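PDB 5GIV: carboxypeptidase 1, which probably acts as a broad-specificity, zinc-dependent metallocarboxypeptidase of the M32 family, removing amino acids one at a time from the C-terminus of peptides. Local coordinates for residues 358-363 and 387-392; 345-350 and 393-398. All blocks are in the same frame, centred on the assembly; numbering follows the deposited sequence.

Contact 1: residues 358-363 and 387-392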
loop_
_atom_site.group_PDB
_atom_site.type_symbol
_atom_site.label_atom_id
_atom_site.label_comp_id
_atom_site.label_asym_id
_atom_site.label_seq_id
_atom_site.Cartn_x
_atom_site.Cartn_y
_atom_site.Cartn_z
ATOM N N ASN A 358 17.461 16.313 25.056
ATOM C CA ASN A 358 18.675 15.508 25.063
ATOM C C ASN A 358 18.858 14.749 26.370
ATOM O O ASN A 358 19.509 13.698 26.379
ATOM C CB ASN A 358 19.876 16.405 24.764
ATOM C CG ASN A 358 19.765 17.065 23.401
ATOM O OD1 ASN A 358 19.452 16.413 22.412
ATOM N ND2 ASN A 358 19.997 18.363 23.347
ATOM N N LEU A 359 18.244 15.213 27.456
ATOM C CA LEU A 359 18.345 14.483 28.713
ATOM C C LEU A 359 17.714 13.096 28.614
ATOM O O LEU A 359 18.125 12.173 29.328
ATOM C CB LEU A 359 17.698 15.299 29.831
ATOM C CG LEU A 359 18.345 16.667 30.050
ATOM C CD1 LEU A 359 17.497 17.527 30.956
ATOM C CD2 LEU A 359 19.735 16.487 30.646
ATOM N N HIS A 360 16.719 12.922 27.740
ATOM C CA HIS A 360 16.151 11.590 27.535
ATOM C C HIS A 360 17.122 10.682 26.787
ATOM O O HIS A 360 17.249 9.495 27.115
ATOM C CB HIS A 360 14.824 11.686 26.776
ATOM C CG HIS A 360 13.761 12.461 27.492
ATOM N ND1 HIS A 360 12.782 11.859 28.257
ATOM C CD2 HIS A 360 13.508 13.790 27.537
ATOM C CE1 HIS A 360 11.980 12.786 28.748
ATOM N NE2 HIS A 360 12.400 13.965 28.330
ATOM N N VAL A 361 17.782 11.212 25.752
ATOM C CA VAL A 361 18.740 10.424 24.981
ATOM C C VAL A 361 19.912 10.012 25.859
ATOM O O VAL A 361 20.354 8.857 25.835
ATOM C CB VAL A 361 19.207 11.215 23.744
ATOM C CG1 VAL A 361 20.332 10.495 23.028
ATOM C CG2 VAL A 361 18.042 11.443 22.798
ATOM N N ILE A 362 20.444 10.961 26.635
ATOM C CA ILE A 362 21.549 10.662 27.541
ATOM C C ILE A 362 21.153 9.565 28.518
ATOM O O ILE A 362 21.918 8.629 28.773
ATOM C CB ILE A 362 21.999 11.931 28.285
ATOM C CG1 ILE A 362 22.524 12.969 27.290
ATOM C CG2 ILE A 362 23.023 11.575 29.365
ATOM C CD1 ILE A 362 22.845 14.301 27.914
ATOM N N THR A 363 19.961 9.678 29.105
ATOM C CA THR A 363 19.491 8.631 30.002
ATOM C C THR A 363 19.595 7.254 29.350
ATOM O O THR A 363 20.195 6.333 29.911
ATOM C CB THR A 363 18.049 8.916 30.415
ATOM O OG1 THR A 363 18.005 10.172 31.096
ATOM C CG2 THR A 363 17.521 7.807 31.334
ATOM N N ALA A 387 15.434 5.715 38.368
ATOM C CA ALA A 387 16.467 6.455 39.084
ATOM C C ALA A 387 17.142 7.473 38.173
ATOM O O ALA A 387 17.401 8.610 38.583
ATOM C CB ALA A 387 17.493 5.485 39.670
ATOM N N ALA A 388 17.432 7.085 36.930
ATOM C CA ALA A 388 18.070 8.010 35.998
ATOM C C ALA A 388 17.126 9.139 35.588
ATOM O O ALA A 388 17.583 10.255 35.322
ATOM C CB ALA A 388 18.578 7.260 34.771
ATOM N N TYR A 389 15.817 8.865 35.489
ATOM C CA TYR A 389 14.872 9.936 35.180
ATOM C C TYR A 389 14.770 10.927 36.337
ATOM O O TYR A 389 14.749 12.143 36.111
ATOM C CB TYR A 389 13.499 9.353 34.813
ATOM C CG TYR A 389 13.243 9.365 33.324
ATOM C CD1 TYR A 389 13.840 8.430 32.489
ATOM C CD2 TYR A 389 12.429 10.324 32.749
ATOM C CE1 TYR A 389 13.628 8.456 31.123
ATOM C CE2 TYR A 389 12.204 10.354 31.391
ATOM C CZ TYR A 389 12.801 9.422 30.580
ATOM O OH TYR A 389 12.573 9.469 29.221
ATOM N N GLU A 390 14.732 10.442 37.584
ATOM C CA GLU A 390 14.766 11.368 38.717
ATOM C C GLU A 390 16.038 12.203 38.697
ATOM O O GLU A 390 15.998 13.422 38.904
ATOM C CB GLU A 390 14.651 10.623 40.044
ATOM C CG GLU A 390 13.344 9.902 40.250
ATOM C CD GLU A 390 13.276 9.240 41.607
ATOM O OE1 GLU A 390 13.479 9.954 42.619
ATOM O OE2 GLU A 390 13.035 8.009 41.659
ATOM N N GLN A 391 17.180 11.562 38.433
ATOM C CA GLN A 391 18.448 12.280 38.431
ATOM C C GLN A 391 18.529 13.281 37.285
ATOM O O GLN A 391 18.928 14.431 37.491
ATOM C CB GLN A 391 19.597 11.279 38.308
ATOM C CG GLN A 391 20.928 11.911 37.921
ATOM C CD GLN A 391 22.019 10.883 37.632
ATOM O OE1 GLN A 391 21.817 9.674 37.792
ATOM N NE2 GLN A 391 23.163 11.360 37.143
ATOM N N ASN A 392 18.099 12.888 36.084
ATOM C CA ASN A 392 18.357 13.713 34.912
ATOM C C ASN A 392 17.224 14.663 34.570
ATOM O O ASN A 392 17.478 15.724 33.995
ATOM C CB ASN A 392 18.662 12.844 33.688
ATOM C CG ASN A 392 19.968 12.086 33.825
ATOM O OD1 ASN A 392 20.886 12.531 34.517
ATOM N ND2 ASN A 392 20.071 10.952 33.135
#
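At the edge of the H360 imidazole, in its plane, lies Y389 OH, 2.6 Å from H360 ND1, in a short hydrogen bond in which either group could be the donor. The two rings are turned 65° against each other, an oblique pairing, and the side chains cross at about a right angle. R364 NH1 also bonds Y389 OH, giving the hydroxyl a second polar partner, while W385 lies against the phenol with its ring nearly parallel. T363 points toward helix 381-393 and carries the centre of the contact. T363 OG1 gives its proton to L359 O at 2.7 Å and accepts from N392 ND2 at 3.0 Å; this second bond is nearly straight (166°) and runs in the amide plane of N392. L359 O takes T363 N as well, so two donors share it. The amide of N392 is held from its other end by R180 on helix 169-193, through OD1. T363 CG2, anti to the backbone N, packs 3.6 Å from A388 CB. Segments 358-363 and 387-392 run roughly antiparallel where they touch, a helical hairpin of consecutive helices 357-372 and 381-393 held by two side-chain hydrogen bonds and methyl contacts.

Contact 2: residues 345-350 and 393-398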
loop_
_atom_site.group_PDB
_atom_site.type_symbol
_atom_site.label_atom_id
_atom_site.label_comp_id
_atom_site.label_asym_id
_atom_site.label_seq_id
_atom_site.Cartn_x
_atom_site.Cartn_y
_atom_site.Cartn_z
ATOM N N ARG A 345 10.115 19.830 32.176
ATOM C CA ARG A 345 10.569 18.469 32.421
ATOM C C ARG A 345 9.386 17.531 32.260
ATOM O O ARG A 345 8.388 17.659 32.974
ATOM C CB ARG A 345 11.148 18.342 33.823
ATOM C CG ARG A 345 12.106 19.441 34.172
ATOM C CD ARG A 345 12.457 19.410 35.645
ATOM N NE ARG A 345 13.224 20.603 35.982
ATOM C CZ ARG A 345 12.776 21.587 36.753
ATOM N NH1 ARG A 345 11.570 21.514 37.312
ATOM N NH2 ARG A 345 13.550 22.642 36.977
ATOM N N SER A 346 9.487 16.599 31.323
ATOM C CA SER A 346 8.382 15.710 30.998
ATOM C C SER A 346 8.920 14.289 30.898
ATOM O O SER A 346 10.122 14.046 31.044
ATOM C CB SER A 346 7.675 16.141 29.704
ATOM O OG SER A 346 8.586 16.241 28.614
ATOM N N LEU A 347 8.010 13.342 30.675
ATOM C CA LEU A 347 8.331 11.920 30.696
ATOM C C LEU A 347 8.579 11.313 29.314
ATOM O O LEU A 347 9.409 10.408 29.189
ATOM C CB LEU A 347 7.186 11.148 31.357
ATOM C CG LEU A 347 6.892 11.424 32.825
ATOM C CD1 LEU A 347 5.626 10.670 33.237
ATOM C CD2 LEU A 347 8.087 11.029 33.709
ATOM N N ILE A 348 7.891 11.783 28.278
ATOM C CA ILE A 348 7.907 11.132 26.974
ATOM C C ILE A 348 8.975 11.787 26.115
ATOM O O ILE A 348 8.910 12.993 25.841
ATOM C CB ILE A 348 6.535 11.218 26.287
ATOM C CG1 ILE A 348 5.428 10.685 27.208
ATOM C CG2 ILE A 348 6.580 10.510 24.932
ATOM C CD1 ILE A 348 5.661 9.284 27.695
ATOM N N ARG A 349 9.947 10.980 25.678
ATOM C CA ARG A 349 11.065 11.495 24.901
ATOM C C ARG A 349 10.589 12.174 23.626
ATOM O O ARG A 349 11.024 13.285 23.306
ATOM C CB ARG A 349 12.042 10.366 24.575
ATOM C CG ARG A 349 13.148 10.786 23.617
ATOM C CD ARG A 349 13.994 9.593 23.198
ATOM N NE ARG A 349 13.149 8.563 22.611
ATOM C CZ ARG A 349 12.809 8.526 21.330
ATOM N NH1 ARG A 349 13.270 9.452 20.496
ATOM N NH2 ARG A 349 12.020 7.557 20.883
ATOM N N THR A 350 9.698 11.517 22.875
ATOM C CA THR A 350 9.318 12.031 21.559
ATOM C C THR A 350 8.588 13.370 21.628
ATOM O O THR A 350 8.595 14.112 20.641
ATOM C CB THR A 350 8.460 11.008 20.803
ATOM O OG1 THR A 350 7.377 10.572 21.630
ATOM C CG2 THR A 350 9.284 9.807 20.413
ATOM N N LEU A 393 15.983 14.321 34.896
ATOM C CA LEU A 393 14.858 15.168 34.538
ATOM C C LEU A 393 14.046 15.620 35.735
ATOM O O LEU A 393 13.099 16.389 35.560
ATOM C CB LEU A 393 13.960 14.443 33.534
ATOM C CG LEU A 393 14.645 14.369 32.170
ATOM C CD1 LEU A 393 14.354 13.062 31.459
ATOM C CD2 LEU A 393 14.191 15.540 31.338
ATOM N N GLY A 394 14.383 15.168 36.938
ATOM C CA GLY A 394 13.720 15.639 38.132
ATOM C C GLY A 394 12.362 15.040 38.417
ATOM O O GLY A 394 11.672 15.519 39.321
ATOM N N LEU A 395 11.947 14.008 37.698
ATOM C CA LEU A 395 10.684 13.357 38.021
ATOM C C LEU A 395 10.731 11.938 37.486
ATOM O O LEU A 395 11.617 11.573 36.711
ATOM C CB LEU A 395 9.486 14.105 37.436
ATOM C CG LEU A 395 9.187 13.860 35.955
ATOM C CD1 LEU A 395 7.872 14.504 35.561
ATOM C CD2 LEU A 395 10.296 14.372 35.073
ATOM N N ARG A 396 9.757 11.139 37.901
ATOM C CA ARG A 396 9.685 9.760 37.456
ATOM C C ARG A 396 8.249 9.408 37.096
ATOM O O ARG A 396 7.293 9.993 37.615
ATOM C CB ARG A 396 10.249 8.796 38.503
ATOM C CG ARG A 396 9.706 8.940 39.892
ATOM C CD ARG A 396 9.844 7.604 40.570
ATOM N NE ARG A 396 8.929 6.632 39.964
ATOM C CZ ARG A 396 9.025 5.314 40.117
ATOM N NH1 ARG A 396 10.008 4.805 40.857
ATOM N NH2 ARG A 396 8.139 4.510 39.529
ATOM N N ALA A 397 8.112 8.456 36.178
ATOM C CA ALA A 397 6.796 8.014 35.768
ATOM C C ALA A 397 6.118 7.248 36.907
ATOM O O ALA A 397 6.789 6.720 37.799
ATOM C CB ALA A 397 6.898 7.131 34.531
ATOM N N PRO A 398 4.782 7.210 36.918
ATOM C CA PRO A 398 4.073 6.488 37.987
ATOM C C PRO A 398 4.230 4.983 37.908
ATOM O O PRO A 398 3.965 4.291 38.899
ATOM C CB PRO A 398 2.612 6.909 37.784
ATOM C CG PRO A 398 2.532 7.302 36.351
ATOM C CD PRO A 398 3.859 7.896 36.000
#
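L347 lays its two methyls over the backbone at R396-A397 and against the side chains of L395, A397 and P398. L347 CD2 comes 3.6 Å from A397 N and 3.8 Å from L395 CG, while L347 CD1 approaches A397 CB at 4.0 Å and reaches the ring of P398 more loosely. L395 has CG in the crowded position between the backbone N and the carbonyl carbon (chi1 80°), with L395 CD2 4.0 Å from S346 O. An alanine in place of L347 would remove both methyls and would probably loosen the packing against L395 and A397. At the other end R345 extends past the last turn of helix 381-393, with R345 CD 3.1 Å from L393 O, and its NH2 forms a salt bridge with D188. G394 is the first residue past the helix to leave helical torsions, with positive phi, which by itself favours glycine; a side chain there would crowd R345 CD. No hydrogen bond links the two segments. The R396 guanidinium grips the next residue's carbonyl side-on, NE and NH2 both donating to A397 O. Loop 345-350 leads from helix 333-339 to helix 357-372; segment 393-398 starts at the last residue of helix 381-393 and heads toward helix 420-439, with L393 resting on L359 and H360.

How the contacts relate
The centres of the two contacts lie about 8 Å apart. Along the sequence, loop 345-350 comes first, then the helical segments 358-363 and 387-392, and 393-398 follows directly, so the helix pair of contact 1 falls between the two loops that meet in contact 2. Helix 381-393 supplies 387-392 and runs into 393-398. The contacts also touch: H360 CE1 packs 3.2 Å from S346 O, and E390 lies beside R396. Together they make one continuous patch in the M32 fold, joining the helical hairpin to the loops before and after it. The H360 side chain is about 14 Å from the bound zinc, whereas contact 2 lies away from the zinc site.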